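Local coordinates for protein 361aa long hypothetical D-aminopeptidase (Pyrococcus horikoshii, PDB 2DRH) that is of unproven function but belongs to the S58 peptidase family, related to DmpA, and probably acts as an aminopeptidase, at residues 175-183 with 339-347; 217-226 with 349-358. All coordinates share one frame; numbering follows the deposited sequence.

Contact 1: 175-183 with 339-347; sequences GMSAFEFKG and HVRYALPKE
Arg341 lies with its guanidinium across the hairpin 177-182 and meets it both at an edge and over a face. Its NE points at Ser177 OG, 3.0 Å away, in a nearly straight bond (168°) that runs within the guanidinium plane. One face of the group rests over Glu180 CA, and the Glu180 carboxylate is turned 63° from it, with OE1 4.2 Å from Arg341 NH1, beyond a salt bridge. The carboxylate is instead bonded to Gly233 N, while Arg341 NH1 and NH2 reach the carbonyls of Gly231 and Gly233. A bend at chi2 (-58°) turns the outer arginine chain so that NE faces Ser177 OG. A methionine in its place would probably leave Ser177 OG without this donor, and the carbonyls of Gly231 and Gly233 without the guanidinium that joins them to the hairpin. Backbone joins backbone where Lys182 N donates to Tyr342 O at 3.1 Å, and water 3 links Lys182 O to Leu344 N. Farther along, Leu344 CD1 sits over a face of the Phe181 ring, 3.8 Å from its centroid, in a CH-pi contact; Pro345 CD approaches the same ring obliquely. The contact thus ties the hairpin 177-182, closed by a type I' turn, to the chain running from strand 340-341 into helix 346-355, with Leu327 of helix 309-328 touching both Phe179 and Leu344.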
loop_
_atom_site.group_PDB
_atom_site.type_symbol
_atom_site.label_atom_id
_atom_site.label_comp_id
_atom_site.label_asym_id
_atom_site.label_seq_id
_atom_site.Cartn_x
_atom_site.Cartn_y
_atom_site.Cartn_z
ATOM N N GLY A 175 5.899 0.169 32.112
ATOM C CA GLY A 175 6.138 -1.261 32.259
ATOM C C GLY A 175 6.653 -2.028 31.052
ATOM O O GLY A 175 6.446 -3.241 30.964
ATOM N N MET A 176 7.337 -1.343 30.136
ATOM C CA MET A 176 7.870 -1.972 28.923
ATOM C C MET A 176 9.215 -2.692 29.090
ATOM O O MET A 176 9.980 -2.417 30.019
ATOM C CB MET A 176 8.003 -0.925 27.813
ATOM C CG MET A 176 6.689 -0.258 27.410
ATOM S SD MET A 176 5.432 -1.401 26.763
ATOM C CE MET A 176 3.928 -0.622 27.338
ATOM N N SER A 177 9.488 -3.614 28.171
ATOM C CA SER A 177 10.718 -4.401 28.169
ATOM C C SER A 177 11.402 -4.289 26.811
ATOM O O SER A 177 10.743 -4.342 25.779
ATOM C CB SER A 177 10.404 -5.881 28.429
ATOM O OG SER A 177 9.715 -6.055 29.645
ATOM N N ALA A 178 12.725 -4.150 26.815
ATOM C CA ALA A 178 13.494 -4.055 25.576
ATOM C C ALA A 178 14.796 -4.838 25.723
ATOM O O ALA A 178 15.594 -4.559 26.623
ATOM C CB ALA A 178 13.794 -2.596 25.252
ATOM N N PHE A 179 15.000 -5.823 24.850
ATOM C CA PHE A 179 16.209 -6.643 24.891
ATOM C C PHE A 179 16.344 -7.327 26.246
ATOM O O PHE A 179 17.448 -7.616 26.703
ATOM C CB PHE A 179 17.442 -5.774 24.624
ATOM C CG PHE A 179 17.448 -5.143 23.267
ATOM C CD1 PHE A 179 17.679 -5.914 22.127
ATOM C CD2 PHE A 179 17.185 -3.783 23.117
ATOM C CE1 PHE A 179 17.645 -5.338 20.858
ATOM C CE2 PHE A 179 17.149 -3.200 21.853
ATOM C CZ PHE A 179 17.380 -3.978 20.723
ATOM N N GLU A 180 15.206 -7.576 26.880
ATOM C CA GLU A 180 15.158 -8.222 28.184
ATOM C C GLU A 180 15.827 -7.422 29.293
ATOM O O GLU A 180 16.306 -7.965 30.286
ATOM C CB GLU A 180 15.705 -9.650 28.089
ATOM C CG GLU A 180 14.843 -10.488 27.166
ATOM C CD GLU A 180 15.314 -11.919 27.016
ATOM O OE1 GLU A 180 15.169 -12.706 27.977
ATOM O OE2 GLU A 180 15.826 -12.248 25.930
ATOM N N PHE A 181 15.836 -6.110 29.090
ATOM C CA PHE A 181 16.329 -5.140 30.056
ATOM C C PHE A 181 15.091 -4.259 30.184
ATOM O O PHE A 181 14.122 -4.447 29.439
ATOM C CB PHE A 181 17.490 -4.320 29.493
ATOM C CG PHE A 181 18.797 -5.067 29.438
ATOM C CD1 PHE A 181 19.383 -5.556 30.600
ATOM C CD2 PHE A 181 19.461 -5.246 28.226
ATOM C CE1 PHE A 181 20.621 -6.212 30.559
ATOM C CE2 PHE A 181 20.694 -5.898 28.170
ATOM C CZ PHE A 181 21.276 -6.381 29.337
ATOM N N LYS A 182 15.091 -3.312 31.113
ATOM C CA LYS A 182 13.924 -2.455 31.244
ATOM C C LYS A 182 13.855 -1.560 30.012
ATOM O O LYS A 182 14.873 -1.016 29.578
ATOM C CB LYS A 182 14.027 -1.593 32.497
ATOM C CG LYS A 182 12.784 -0.762 32.774
ATOM C CD LYS A 182 11.592 -1.646 33.120
ATOM C CE LYS A 182 10.313 -0.822 33.250
ATOM N NZ LYS A 182 10.041 -0.067 31.997
ATOM N N GLY A 183 12.660 -1.427 29.439
ATOM C CA GLY A 183 12.485 -0.576 28.274
ATOM C C GLY A 183 11.767 0.698 28.680
ATOM O O GLY A 183 11.724 1.027 29.866
ATOM N N HIS A 339 7.899 -10.701 38.238
ATOM C CA HIS A 339 8.724 -10.600 37.041
ATOM C C HIS A 339 9.597 -9.351 37.208
ATOM O O HIS A 339 9.148 -8.350 37.775
ATOM C CB HIS A 339 7.836 -10.447 35.805
ATOM C CG HIS A 339 7.207 -11.725 35.346
ATOM N ND1 HIS A 339 6.248 -11.768 34.356
ATOM C CD2 HIS A 339 7.428 -13.011 35.712
ATOM C CE1 HIS A 339 5.908 -13.025 34.130
ATOM N NE2 HIS A 339 6.609 -13.799 34.939
ATOM N N VAL A 340 10.839 -9.400 36.734
ATOM C CA VAL A 340 11.709 -8.235 36.853
ATOM C C VAL A 340 12.605 -8.008 35.638
ATOM O O VAL A 340 13.105 -8.953 35.030
ATOM C CB VAL A 340 12.617 -8.320 38.112
ATOM C CG1 VAL A 340 11.766 -8.492 39.365
ATOM C CG2 VAL A 340 13.599 -9.471 37.974
ATOM N N ARG A 341 12.784 -6.733 35.296
ATOM C CA ARG A 341 13.628 -6.310 34.185
ATOM C C ARG A 341 14.600 -5.307 34.787
ATOM O O ARG A 341 14.178 -4.314 35.388
ATOM C CB ARG A 341 12.813 -5.610 33.085
ATOM C CG ARG A 341 11.837 -6.489 32.319
ATOM C CD ARG A 341 12.518 -7.667 31.632
ATOM N NE ARG A 341 11.698 -8.173 30.534
ATOM C CZ ARG A 341 11.839 -9.372 29.971
ATOM N NH1 ARG A 341 12.770 -10.209 30.400
ATOM N NH2 ARG A 341 11.044 -9.731 28.972
ATOM N N TYR A 342 15.894 -5.570 34.629
ATOM C CA TYR A 342 16.918 -4.697 35.172
ATOM C C TYR A 342 17.392 -3.685 34.154
ATOM O O TYR A 342 17.477 -3.981 32.969
ATOM C CB TYR A 342 18.115 -5.511 35.660
ATOM C CG TYR A 342 17.790 -6.453 36.789
ATOM C CD1 TYR A 342 17.227 -7.706 36.541
ATOM C CD2 TYR A 342 18.037 -6.088 38.112
ATOM C CE1 TYR A 342 16.918 -8.572 37.588
ATOM C CE2 TYR A 342 17.731 -6.944 39.165
ATOM C CZ TYR A 342 17.173 -8.182 38.897
ATOM O OH TYR A 342 16.869 -9.024 39.942
ATOM N N ALA A 343 17.708 -2.489 34.633
ATOM C CA ALA A 343 18.187 -1.428 33.765
ATOM C C ALA A 343 19.549 -1.811 33.223
ATOM O O ALA A 343 20.360 -2.415 33.926
ATOM C CB ALA A 343 18.290 -0.131 34.539
ATOM N N LEU A 344 19.797 -1.468 31.965
ATOM C CA LEU A 344 21.077 -1.758 31.331
ATOM C C LEU A 344 22.209 -1.190 32.192
ATOM O O LEU A 344 22.259 0.012 32.441
ATOM C CB LEU A 344 21.109 -1.113 29.945
ATOM C CG LEU A 344 22.315 -1.349 29.041
ATOM C CD1 LEU A 344 22.341 -2.803 28.573
ATOM C CD2 LEU A 344 22.222 -0.405 27.849
ATOM N N PRO A 345 23.129 -2.049 32.664
ATOM C CA PRO A 345 24.254 -1.600 33.497
ATOM C C PRO A 345 25.205 -0.657 32.750
ATOM O O PRO A 345 26.037 -1.096 31.957
ATOM C CB PRO A 345 24.923 -2.912 33.902
ATOM C CG PRO A 345 24.622 -3.814 32.740
ATOM C CD PRO A 345 23.168 -3.511 32.485
ATOM N N LYS A 346 25.090 0.638 33.039
ATOM C CA LYS A 346 25.892 1.667 32.377
ATOM C C LYS A 346 27.412 1.603 32.541
ATOM O O LYS A 346 28.145 1.898 31.595
ATOM C CB LYS A 346 25.361 3.049 32.776
ATOM C CG LYS A 346 23.957 3.314 32.228
ATOM C CD LYS A 346 23.367 4.648 32.692
ATOM C CE LYS A 346 22.951 4.607 34.156
ATOM N NZ LYS A 346 21.918 3.562 34.434
ATOM N N GLU A 347 27.896 1.227 33.723
ATOM C CA GLU A 347 29.339 1.123 33.940
ATOM C C GLU A 347 29.859 -0.102 33.196
ATOM O O GLU A 347 30.987 -0.124 32.716
ATOM C CB GLU A 347 29.663 0.999 35.428
ATOM C CG GLU A 347 29.428 2.268 36.221
ATOM C CD GLU A 347 30.185 3.459 35.656
ATOM O OE1 GLU A 347 31.391 3.316 35.356
ATOM O OE2 GLU A 347 29.576 4.541 35.521
HETATM O O HOH W 1 8.601 -8.588 27.771
HETATM O O HOH W 2 16.818 -7.405 32.876
HETATM O O HOH W 3 17.742 -0.490 30.448
#

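Contact 2: 217-226 with 349-358; sequences IAGVPVGLEL and LLRIMRRYGR
Ile217 and Leu349 reach toward each other tip to tip, their CD1 atoms 3.7 Å apart. In the type I' turn that follows, Ala218 CB packs on Met353 CE, and a chain bent at both chi2 and chi3 brings that methyl to it. The backbone of Gly219 takes up a conformation in which a CB would collide with the preceding carbonyl O. Val220 splits its methyls: CG1 lies over a face of the Tyr356 ring, 3.9 Å from the centroid, and also meets Ile352 CG2 at 3.5 Å, whereas CG2 faces Met353 SD. After Pro221, centre of an inverse gamma turn, Val222 CG2 sits 4.0 Å from Leu349 CD1. From the short helix 222-225, Glu225 lays its CB along Ile352 CG1 and accepts a bond from Tyr356 OH at OE2 (2.9 Å), on the anti side and 32° out of the carboxylate plane. Leu226 CD1 presses tightly on Ile352 CD1, 3.3 Å away. A Schellman motif with Gly357 as C-prime residue ends helix 346-355, and Tyr356 packs on Tyr356 of a second subunit. The chemistry is thus largely apolar, with one phenol-carboxylate bond that probably fixes the rotation of the tyrosine and is likely to be strengthened if Glu225 is charged.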
loop_
_atom_site.group_PDB
_atom_site.type_symbol
_atom_site.label_atom_id
_atom_site.label_comp_id
_atom_site.label_asym_id
_atom_site.label_seq_id
_atom_site.Cartn_x
_atom_site.Cartn_y
_atom_site.Cartn_z
ATOM N N ILE A 217 24.840 -1.740 20.195
ATOM C CA ILE A 217 25.020 -0.331 20.546
ATOM C C ILE A 217 26.224 0.263 19.844
ATOM O O ILE A 217 27.363 -0.062 20.163
ATOM C CB ILE A 217 25.179 -0.139 22.074
ATOM C CG1 ILE A 217 23.928 -0.649 22.796
ATOM C CG2 ILE A 217 25.395 1.338 22.394
ATOM C CD1 ILE A 217 23.952 -0.449 24.302
ATOM N N ALA A 218 25.957 1.136 18.881
ATOM C CA ALA A 218 27.014 1.775 18.115
ATOM C C ALA A 218 27.886 0.702 17.478
ATOM O O ALA A 218 29.108 0.818 17.449
ATOM C CB ALA A 218 27.857 2.684 19.017
ATOM N N GLY A 219 27.240 -0.354 16.989
ATOM C CA GLY A 219 27.953 -1.438 16.332
ATOM C C GLY A 219 28.477 -2.554 17.221
ATOM O O GLY A 219 28.829 -3.630 16.731
ATOM N N VAL A 220 28.525 -2.308 18.524
ATOM C CA VAL A 220 29.027 -3.296 19.475
ATOM C C VAL A 220 27.920 -4.242 19.948
ATOM O O VAL A 220 26.873 -3.795 20.413
ATOM C CB VAL A 220 29.649 -2.595 20.707
ATOM C CG1 VAL A 220 30.233 -3.630 21.663
ATOM C CG2 VAL A 220 30.728 -1.609 20.254
ATOM N N PRO A 221 28.140 -5.564 19.830
ATOM C CA PRO A 221 27.139 -6.549 20.256
ATOM C C PRO A 221 26.986 -6.610 21.777
ATOM O O PRO A 221 27.242 -7.642 22.409
ATOM C CB PRO A 221 27.660 -7.854 19.656
ATOM C CG PRO A 221 29.141 -7.657 19.655
ATOM C CD PRO A 221 29.289 -6.226 19.188
ATOM N N VAL A 222 26.559 -5.488 22.348
ATOM C CA VAL A 222 26.363 -5.352 23.782
ATOM C C VAL A 222 25.415 -6.414 24.336
ATOM O O VAL A 222 25.487 -6.767 25.509
ATOM C CB VAL A 222 25.811 -3.953 24.123
ATOM C CG1 VAL A 222 25.564 -3.841 25.612
ATOM C CG2 VAL A 222 26.790 -2.873 23.650
ATOM N N GLY A 223 24.529 -6.921 23.490
ATOM C CA GLY A 223 23.590 -7.940 23.931
ATOM C C GLY A 223 24.275 -9.236 24.319
ATOM O O GLY A 223 23.978 -9.810 25.370
ATOM N N LEU A 224 25.190 -9.700 23.472
ATOM C CA LEU A 224 25.929 -10.933 23.732
ATOM C C LEU A 224 26.861 -10.808 24.932
ATOM O O LEU A 224 26.962 -11.723 25.755
ATOM C CB LEU A 224 26.734 -11.330 22.498
ATOM C CG LEU A 224 25.901 -11.828 21.319
ATOM C CD1 LEU A 224 26.808 -12.077 20.125
ATOM C CD2 LEU A 224 25.163 -13.102 21.720
ATOM N N GLU A 225 27.543 -9.672 25.034
ATOM C CA GLU A 225 28.452 -9.441 26.146
ATOM C C GLU A 225 27.710 -9.483 27.481
ATOM O O GLU A 225 28.289 -9.814 28.515
ATOM C CB GLU A 225 29.153 -8.088 25.986
ATOM C CG GLU A 225 30.190 -8.026 24.866
ATOM C CD GLU A 225 31.326 -9.030 25.046
ATOM O OE1 GLU A 225 31.703 -9.320 26.203
ATOM O OE2 GLU A 225 31.855 -9.519 24.026
ATOM N N LEU A 226 26.424 -9.148 27.462
ATOM C CA LEU A 226 25.627 -9.147 28.684
ATOM C C LEU A 226 24.602 -10.284 28.716
ATOM O O LEU A 226 23.573 -10.179 29.377
ATOM C CB LEU A 226 24.933 -7.785 28.854
ATOM C CG LEU A 226 25.827 -6.634 29.353
ATOM C CD1 LEU A 226 27.019 -6.450 28.433
ATOM C CD2 LEU A 226 25.021 -5.347 29.432
ATOM N N LEU A 349 28.438 -1.203 30.499
ATOM C CA LEU A 349 28.352 -0.746 29.119
ATOM C C LEU A 349 29.602 0.032 28.713
ATOM O O LEU A 349 30.079 -0.107 27.588
ATOM C CB LEU A 349 27.107 0.127 28.934
ATOM C CG LEU A 349 26.948 0.891 27.620
ATOM C CD1 LEU A 349 26.992 -0.068 26.447
ATOM C CD2 LEU A 349 25.641 1.657 27.641
ATOM N N LEU A 350 30.131 0.849 29.623
ATOM C CA LEU A 350 31.333 1.620 29.322
ATOM C C LEU A 350 32.516 0.681 29.124
ATOM O O LEU A 350 33.357 0.901 28.252
ATOM C CB LEU A 350 31.640 2.609 30.445
ATOM C CG LEU A 350 30.757 3.858 30.497
ATOM C CD1 LEU A 350 31.189 4.735 31.662
ATOM C CD2 LEU A 350 30.870 4.622 29.186
ATOM N N ARG A 351 32.569 -0.367 29.939
ATOM C CA ARG A 351 33.634 -1.359 29.854
ATOM C C ARG A 351 33.607 -2.077 28.500
ATOM O O ARG A 351 34.642 -2.228 27.849
ATOM C CB ARG A 351 33.478 -2.382 30.981
ATOM C CG ARG A 351 34.425 -3.558 30.888
ATOM C CD ARG A 351 34.137 -4.573 31.985
ATOM N NE ARG A 351 32.917 -5.338 31.735
ATOM C CZ ARG A 351 32.812 -6.332 30.856
ATOM N NH1 ARG A 351 33.854 -6.699 30.123
ATOM N NH2 ARG A 351 31.659 -6.972 30.721
ATOM N N ILE A 352 32.426 -2.524 28.082
ATOM C CA ILE A 352 32.303 -3.224 26.806
ATOM C C ILE A 352 32.671 -2.324 25.631
ATOM O O ILE A 352 33.404 -2.738 24.735
ATOM C CB ILE A 352 30.873 -3.778 26.588
ATOM C CG1 ILE A 352 30.674 -5.060 27.405
ATOM C CG2 ILE A 352 30.648 -4.096 25.116
ATOM C CD1 ILE A 352 29.950 -4.865 28.704
ATOM N N MET A 353 32.160 -1.098 25.639
ATOM C CA MET A 353 32.458 -0.157 24.570
ATOM C C MET A 353 33.967 0.041 24.474
ATOM O O MET A 353 34.518 0.117 23.380
ATOM C CB MET A 353 31.755 1.184 24.819
ATOM C CG MET A 353 30.218 1.117 24.783
ATOM S SD MET A 353 29.494 0.375 23.273
ATOM C CE MET A 353 29.593 1.765 22.116
ATOM N N ARG A 354 34.637 0.111 25.620
ATOM C CA ARG A 354 36.088 0.278 25.640
ATOM C C ARG A 354 36.815 -0.943 25.073
ATOM O O ARG A 354 37.794 -0.798 24.345
ATOM C CB ARG A 354 36.587 0.562 27.061
ATOM C CG ARG A 354 36.581 2.040 27.441
ATOM C CD ARG A 354 37.454 2.295 28.666
ATOM N NE ARG A 354 36.869 1.748 29.885
ATOM C CZ ARG A 354 36.081 2.434 30.707
ATOM N NH1 ARG A 354 35.786 3.702 30.444
ATOM N NH2 ARG A 354 35.581 1.849 31.789
ATOM N N ARG A 355 36.339 -2.140 25.404
ATOM C CA ARG A 355 36.955 -3.364 24.901
ATOM C C ARG A 355 36.918 -3.402 23.371
ATOM O O ARG A 355 37.762 -4.033 22.737
ATOM C CB ARG A 355 36.238 -4.599 25.456
ATOM C CG ARG A 355 36.722 -5.917 24.848
ATOM C CD ARG A 355 35.836 -7.101 25.243
ATOM N NE ARG A 355 36.044 -7.542 26.622
ATOM C CZ ARG A 355 37.160 -8.117 27.063
ATOM N NH1 ARG A 355 38.175 -8.325 26.232
ATOM N NH2 ARG A 355 37.264 -8.488 28.335
ATOM N N TYR A 356 35.935 -2.731 22.780
ATOM C CA TYR A 356 35.819 -2.703 21.328
ATOM C C TYR A 356 36.323 -1.390 20.741
ATOM O O TYR A 356 35.942 -1.002 19.637
ATOM C CB TYR A 356 34.372 -2.952 20.904
ATOM C CG TYR A 356 33.926 -4.386 21.093
ATOM C CD1 TYR A 356 33.641 -4.893 22.362
ATOM C CD2 TYR A 356 33.800 -5.240 20.000
ATOM C CE1 TYR A 356 33.235 -6.218 22.534
ATOM C CE2 TYR A 356 33.401 -6.563 20.158
ATOM C CZ TYR A 356 33.118 -7.047 21.424
ATOM O OH TYR A 356 32.712 -8.355 21.565
ATOM N N GLY A 357 37.189 -0.715 21.492
ATOM C CA GLY A 357 37.764 0.541 21.044
ATOM C C GLY A 357 36.773 1.567 20.532
ATOM O O GLY A 357 36.996 2.175 19.483
ATOM N N ARG A 358 35.685 1.769 21.269
ATOM C CA ARG A 358 34.667 2.737 20.878
ATOM C C ARG A 358 34.137 3.492 22.088
ATOM O O ARG A 358 33.118 3.112 22.663
ATOM C CB ARG A 358 33.500 2.036 20.189
ATOM C CG ARG A 358 33.889 1.215 18.990
ATOM C CD ARG A 358 32.662 0.611 18.354
ATOM N NE ARG A 358 33.015 -0.358 17.327
ATOM C CZ ARG A 358 32.132 -1.095 16.667
ATOM N NH1 ARG A 358 30.840 -0.972 16.926
ATOM N NH2 ARG A 358 32.543 -1.958 15.752
#

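Both contacts use helix 346-355: contact 1 holds the chain leading into it, and contact 2 holds its body and C-terminal end. They are contiguous, since Leu226 CD2 lies 3.7 Å from Pro345 CG and also touches Leu344 and Phe181, while Ile217 meets Leu344. Their centres are about 17 Å apart. Contact 1 is partly buried and about 17 Å from the chain centre; it relies on one backbone bond, bridging waters and an arginine bonded to a serine hydroxyl and to glycine carbonyls. Contact 2 is farther out, its centre about 25 Å from the chain centre, yet it is more buried and mostly hydrocarbon, and it also takes part in packing against a second subunit, whereas no other chain touches contact 1.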